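Local coordinates for Lactamase_B domain-containing protein (PDB 6XFR) that probably hydrolyses the amide bond of beta-lactam antibiotics with the help of zinc ions, as a class B1 metallo-beta-lactamase of the alpha-beta/beta-alpha fold, at residues 177-189 and 206-218. Residues are numbered along the deposited sequence; the frame is centred on the assembly and turned at random.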
loop_
_atom_site.group_PDB
_atom_site.type_symbol
_atom_site.label_atom_id
_atom_site.label_comp_id
_atom_site.label_asym_id
_atom_site.label_seq_id
_atom_site.Cartn_x
_atom_site.Cartn_y
_atom_site.Cartn_z
ATOM N N ASP B 177 26.523 -4.342 -2.076
ATOM C CA ASP B 177 27.365 -3.945 -3.197
ATOM C C ASP B 177 27.031 -2.491 -3.464
ATOM O O ASP B 177 26.251 -2.182 -4.368
ATOM C CB ASP B 177 27.127 -4.794 -4.395
ATOM C CG ASP B 177 28.168 -4.580 -5.458
ATOM O OD1 ASP B 177 28.184 -5.356 -6.442
ATOM O OD2 ASP B 177 28.983 -3.642 -5.290
ATOM N N LEU B 178 27.615 -1.599 -2.660
ATOM C CA LEU B 178 27.222 -0.198 -2.706
ATOM C C LEU B 178 27.531 0.422 -4.057
ATOM O O LEU B 178 26.854 1.362 -4.476
ATOM C CB LEU B 178 27.939 0.575 -1.605
ATOM C CG LEU B 178 27.468 0.202 -0.208
ATOM C CD1 LEU B 178 28.102 1.123 0.789
ATOM C CD2 LEU B 178 25.941 0.232 -0.126
ATOM N N LYS B 179 28.516 -0.116 -4.769
ATOM C CA LYS B 179 28.932 0.482 -6.023
ATOM C C LYS B 179 27.990 0.112 -7.162
ATOM O O LYS B 179 27.796 0.913 -8.083
ATOM C CB LYS B 179 30.369 0.048 -6.322
ATOM C CG LYS B 179 31.235 1.117 -6.948
ATOM C CD LYS B 179 31.072 1.040 -8.456
ATOM C CE LYS B 179 32.184 1.755 -9.166
ATOM N NZ LYS B 179 32.307 3.118 -8.586
ATOM N N SER B 180 27.376 -1.076 -7.105
ATOM C CA SER B 180 26.490 -1.536 -8.169
ATOM C C SER B 180 25.034 -1.182 -7.933
ATOM O O SER B 180 24.304 -0.953 -8.900
ATOM C CB SER B 180 26.625 -3.050 -8.357
ATOM O OG SER B 180 25.784 -3.514 -9.408
ATOM N N TRP B 181 24.602 -1.151 -6.670
ATOM C CA TRP B 181 23.218 -0.840 -6.296
ATOM C C TRP B 181 22.610 0.320 -7.083
ATOM O O TRP B 181 21.495 0.162 -7.594
ATOM C CB TRP B 181 23.202 -0.526 -4.794
ATOM C CG TRP B 181 21.931 -0.875 -4.086
ATOM C CD1 TRP B 181 20.669 -0.917 -4.611
ATOM C CD2 TRP B 181 21.807 -1.237 -2.713
ATOM N NE1 TRP B 181 19.777 -1.285 -3.651
ATOM C CE2 TRP B 181 20.449 -1.483 -2.472
ATOM C CE3 TRP B 181 22.719 -1.380 -1.660
ATOM C CZ2 TRP B 181 19.974 -1.877 -1.217
ATOM C CZ3 TRP B 181 22.257 -1.765 -0.433
ATOM C CH2 TRP B 181 20.892 -2.014 -0.214
ATOM N N PRO B 182 23.298 1.459 -7.256
ATOM C CA PRO B 182 22.701 2.576 -8.019
ATOM C C PRO B 182 22.347 2.231 -9.455
ATOM O O PRO B 182 21.302 2.663 -9.953
ATOM C CB PRO B 182 23.801 3.643 -7.973
ATOM C CG PRO B 182 24.663 3.260 -6.833
ATOM C CD PRO B 182 24.637 1.790 -6.729
ATOM N N LEU B 183 23.204 1.492 -10.152
ATOM C CA LEU B 183 22.893 1.110 -11.521
ATOM C C LEU B 183 21.793 0.049 -11.564
ATOM O O LEU B 183 20.999 0.011 -12.510
ATOM C CB LEU B 183 24.181 0.638 -12.211
ATOM C CG LEU B 183 25.304 1.678 -12.048
ATOM C CD1 LEU B 183 26.616 1.231 -12.648
ATOM C CD2 LEU B 183 24.876 3.034 -12.624
ATOM N N ALA B 184 21.705 -0.804 -10.550
ATOM C CA ALA B 184 20.616 -1.772 -10.526
ATOM C C ALA B 184 19.269 -1.070 -10.407
ATOM O O ALA B 184 18.301 -1.456 -11.074
ATOM C CB ALA B 184 20.816 -2.769 -9.385
ATOM N N ILE B 185 19.185 -0.028 -9.565
ATOM C CA ILE B 185 17.935 0.716 -9.449
ATOM C C ILE B 185 17.562 1.331 -10.790
ATOM O O ILE B 185 16.421 1.201 -11.261
ATOM C CB ILE B 185 18.048 1.793 -8.351
ATOM C CG1 ILE B 185 18.120 1.136 -6.985
ATOM C CG2 ILE B 185 16.853 2.800 -8.451
ATOM C CD1 ILE B 185 17.074 0.051 -6.840
ATOM N N GLN B 186 18.537 1.958 -11.455
ATOM C CA GLN B 186 18.271 2.612 -12.727
ATOM C C GLN B 186 17.891 1.609 -13.803
ATOM O O GLN B 186 17.106 1.926 -14.697
ATOM C CB GLN B 186 19.490 3.427 -13.125
ATOM C CG GLN B 186 19.845 4.423 -12.047
ATOM C CD GLN B 186 21.094 5.217 -12.339
ATOM O OE1 GLN B 186 22.186 4.672 -12.419
ATOM N NE2 GLN B 186 20.935 6.514 -12.517
ATOM N N ARG B 187 18.404 0.390 -13.721
ATOM C CA ARG B 187 17.908 -0.646 -14.607
ATOM C C ARG B 187 16.424 -0.894 -14.337
ATOM O O ARG B 187 15.600 -0.879 -15.264
ATOM C CB ARG B 187 18.736 -1.914 -14.413
ATOM C CG ARG B 187 19.912 -2.055 -15.351
ATOM C CD ARG B 187 20.983 -3.028 -14.833
ATOM N NE ARG B 187 22.316 -2.738 -15.388
ATOM C CZ ARG B 187 23.463 -2.645 -14.694
ATOM N NH1 ARG B 187 23.518 -2.820 -13.374
ATOM N NH2 ARG B 187 24.586 -2.367 -15.338
ATOM N N LEU B 188 16.038 -0.986 -13.065
ATOM C CA LEU B 188 14.622 -1.161 -12.770
ATOM C C LEU B 188 13.799 0.005 -13.308
ATOM O O LEU B 188 12.745 -0.198 -13.931
ATOM C CB LEU B 188 14.429 -1.293 -11.271
ATOM C CG LEU B 188 15.061 -2.516 -10.629
ATOM C CD1 LEU B 188 14.655 -2.545 -9.167
ATOM C CD2 LEU B 188 14.622 -3.764 -11.346
ATOM N N GLN B 189 14.265 1.240 -13.094
ATOM C CA GLN B 189 13.515 2.381 -13.604
ATOM C C GLN B 189 13.402 2.346 -15.118
ATOM O O GLN B 189 12.394 2.794 -15.663
ATOM C CB GLN B 189 14.146 3.692 -13.186
ATOM C CG GLN B 189 14.078 4.010 -11.729
ATOM C CD GLN B 189 14.914 5.218 -11.453
ATOM O OE1 GLN B 189 15.987 5.354 -12.053
ATOM N NE2 GLN B 189 14.440 6.130 -10.574
ATOM N N GLY B 206 4.832 1.503 -2.269
ATOM C CA GLY B 206 4.394 2.766 -2.837
ATOM C C GLY B 206 4.418 2.751 -4.349
ATOM O O GLY B 206 4.342 1.703 -4.979
ATOM N N ASP B 207 4.540 3.933 -4.941
ATOM C CA ASP B 207 4.649 3.987 -6.392
ATOM C C ASP B 207 6.125 3.971 -6.783
ATOM O O ASP B 207 6.986 3.518 -6.025
ATOM C CB ASP B 207 3.872 5.181 -6.958
ATOM C CG ASP B 207 4.309 6.530 -6.394
ATOM O OD1 ASP B 207 5.249 6.577 -5.555
ATOM O OD2 ASP B 207 3.675 7.559 -6.814
ATOM N N GLN B 208 6.426 4.424 -7.988
ATOM C CA GLN B 208 7.796 4.371 -8.473
ATOM C C GLN B 208 8.704 5.363 -7.748
ATOM O O GLN B 208 9.887 5.422 -8.069
ATOM C CB GLN B 208 7.790 4.622 -9.982
ATOM C CG GLN B 208 7.473 6.085 -10.362
ATOM C CD GLN B 208 5.986 6.447 -10.263
ATOM O OE1 GLN B 208 5.155 5.659 -9.769
ATOM N NE2 GLN B 208 5.643 7.640 -10.747
ATOM N N SER B 209 8.170 6.128 -6.787
ATOM C CA SER B 209 8.954 6.957 -5.879
ATOM C C SER B 209 9.907 6.128 -5.026
ATOM O O SER B 209 10.903 6.660 -4.531
ATOM C CB SER B 209 8.025 7.751 -4.947
ATOM O OG SER B 209 7.442 8.907 -5.541
ATOM N N LEU B 210 9.605 4.846 -4.798
ATOM C CA LEU B 210 10.511 3.994 -4.033
ATOM C C LEU B 210 11.836 3.762 -4.768
ATOM O O LEU B 210 12.865 3.483 -4.133
ATOM C CB LEU B 210 9.810 2.679 -3.701
ATOM C CG LEU B 210 9.096 2.656 -2.360
ATOM C CD1 LEU B 210 7.684 3.195 -2.486
ATOM C CD2 LEU B 210 9.075 1.278 -1.756
ATOM N N LEU B 211 11.834 3.820 -6.099
ATOM C CA LEU B 211 13.092 3.683 -6.821
ATOM C C LEU B 211 13.912 4.953 -6.699
ATOM O O LEU B 211 15.090 4.911 -6.315
ATOM C CB LEU B 211 12.848 3.349 -8.286
ATOM C CG LEU B 211 11.887 2.171 -8.459
ATOM C CD1 LEU B 211 11.485 2.023 -9.939
ATOM C CD2 LEU B 211 12.503 0.878 -7.890
ATOM N N SER B 212 13.295 6.106 -6.971
ATOM C CA SER B 212 14.068 7.337 -6.840
ATOM C C SER B 212 14.552 7.558 -5.406
ATOM O O SER B 212 15.682 8.020 -5.221
ATOM C CB SER B 212 13.270 8.545 -7.346
ATOM O OG SER B 212 11.904 8.418 -7.056
ATOM N N HIS B 213 13.755 7.187 -4.384
ATOM C CA HIS B 213 14.207 7.360 -2.999
ATOM C C HIS B 213 15.393 6.449 -2.694
ATOM O O HIS B 213 16.322 6.840 -1.970
ATOM C CB HIS B 213 13.065 7.118 -1.999
ATOM C CG HIS B 213 13.496 7.140 -0.557
ATOM N ND1 HIS B 213 13.969 8.275 0.068
ATOM C CD2 HIS B 213 13.510 6.162 0.388
ATOM C CE1 HIS B 213 14.280 7.993 1.323
ATOM N NE2 HIS B 213 13.999 6.722 1.549
ATOM N N THR B 214 15.368 5.221 -3.201
ATOM C CA THR B 214 16.522 4.363 -3.004
ATOM C C THR B 214 17.749 4.936 -3.703
ATOM O O THR B 214 18.820 5.049 -3.094
ATOM C CB THR B 214 16.192 2.962 -3.499
ATOM O OG1 THR B 214 15.142 2.426 -2.667
ATOM C CG2 THR B 214 17.421 2.067 -3.450
ATOM N N LEU B 215 17.578 5.434 -4.934
ATOM C CA LEU B 215 18.670 6.130 -5.606
ATOM C C LEU B 215 19.228 7.270 -4.755
ATOM O O LEU B 215 20.445 7.481 -4.686
ATOM C CB LEU B 215 18.172 6.689 -6.935
ATOM C CG LEU B 215 19.223 6.683 -8.030
ATOM C CD1 LEU B 215 19.487 5.216 -8.392
ATOM C CD2 LEU B 215 18.775 7.510 -9.220
ATOM N N SER B 216 18.344 8.029 -4.117
ATOM C CA SER B 216 18.776 9.146 -3.295
ATOM C C SER B 216 19.599 8.676 -2.092
ATOM O O SER B 216 20.614 9.289 -1.744
ATOM C CB SER B 216 17.539 9.938 -2.866
ATOM O OG SER B 216 17.844 10.882 -1.855
ATOM N N LEU B 217 19.163 7.608 -1.424
ATOM C CA LEU B 217 19.916 7.083 -0.287
ATOM C C LEU B 217 21.317 6.611 -0.680
ATOM O O LEU B 217 22.257 6.733 0.113
ATOM C CB LEU B 217 19.143 5.928 0.363
ATOM C CG LEU B 217 17.864 6.256 1.126
ATOM C CD1 LEU B 217 17.269 4.964 1.649
ATOM C CD2 LEU B 217 18.118 7.248 2.248
ATOM N N LEU B 218 21.467 6.065 -1.879
ATOM C CA LEU B 218 22.720 5.492 -2.373
ATOM C C LEU B 218 23.809 6.491 -2.759
ATOM O O LEU B 218 24.557 6.976 -1.921
ATOM C CB LEU B 218 22.420 4.608 -3.589
ATOM C CG LEU B 218 21.958 3.233 -3.172
ATOM C CD1 LEU B 218 21.263 2.528 -4.334
ATOM C CD2 LEU B 218 23.180 2.434 -2.688
#
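Leu178, near the N-terminal end of helix 181-191, brings CD2 to within 4.4 Å of Leu218 CD2, near the C-terminal end of helix 209-217, where these two helices of the metallo-beta-lactamase fold pack antiparallel. The axes of 181-189 and 209-217 approach to 9.5 Å with N-to-C directions 164° apart, and the interface is mostly apolar. At Trp181 the indole is roofed on one face by Leu218: Leu218 CD1 makes a CH-pi contact, 3.8 Å from the centroid of the Trp181 five-membered ring, while Leu218 CD2 leans on Trp181 CB and CG. The indole NE1 is used by Leu161 O, and the Trp181 side chain lies about 4 Å from that of His141, a zinc ligand. Next comes Pro182, whose carbonyl O is touched by Leu215 CD1. Ile185 fills the middle with both branches. Its chi1 of -69° sets CG2 anti to the backbone N, against Leu211 O, and brings Ile185 CG2 within 3.6 Å of Leu215 CD1. The Ile185 and Thr214 side chains cross at about a right angle, CG1 resting on Thr214 CG2. Gln186 lends its CG to the same Leu215 methyl, and Leu188 CD1 meets Leu211 CD2. Gln189 runs past Leu211 in the opposite direction, its aliphatic CG 3.7 Å from Leu211 CB. Behind the Thr214 methyl, OG1 accepts from Lys163 N, and Thr214 OG1 donates to Leu210 O at 2.9 Å, with a C=O...donor angle of 172°.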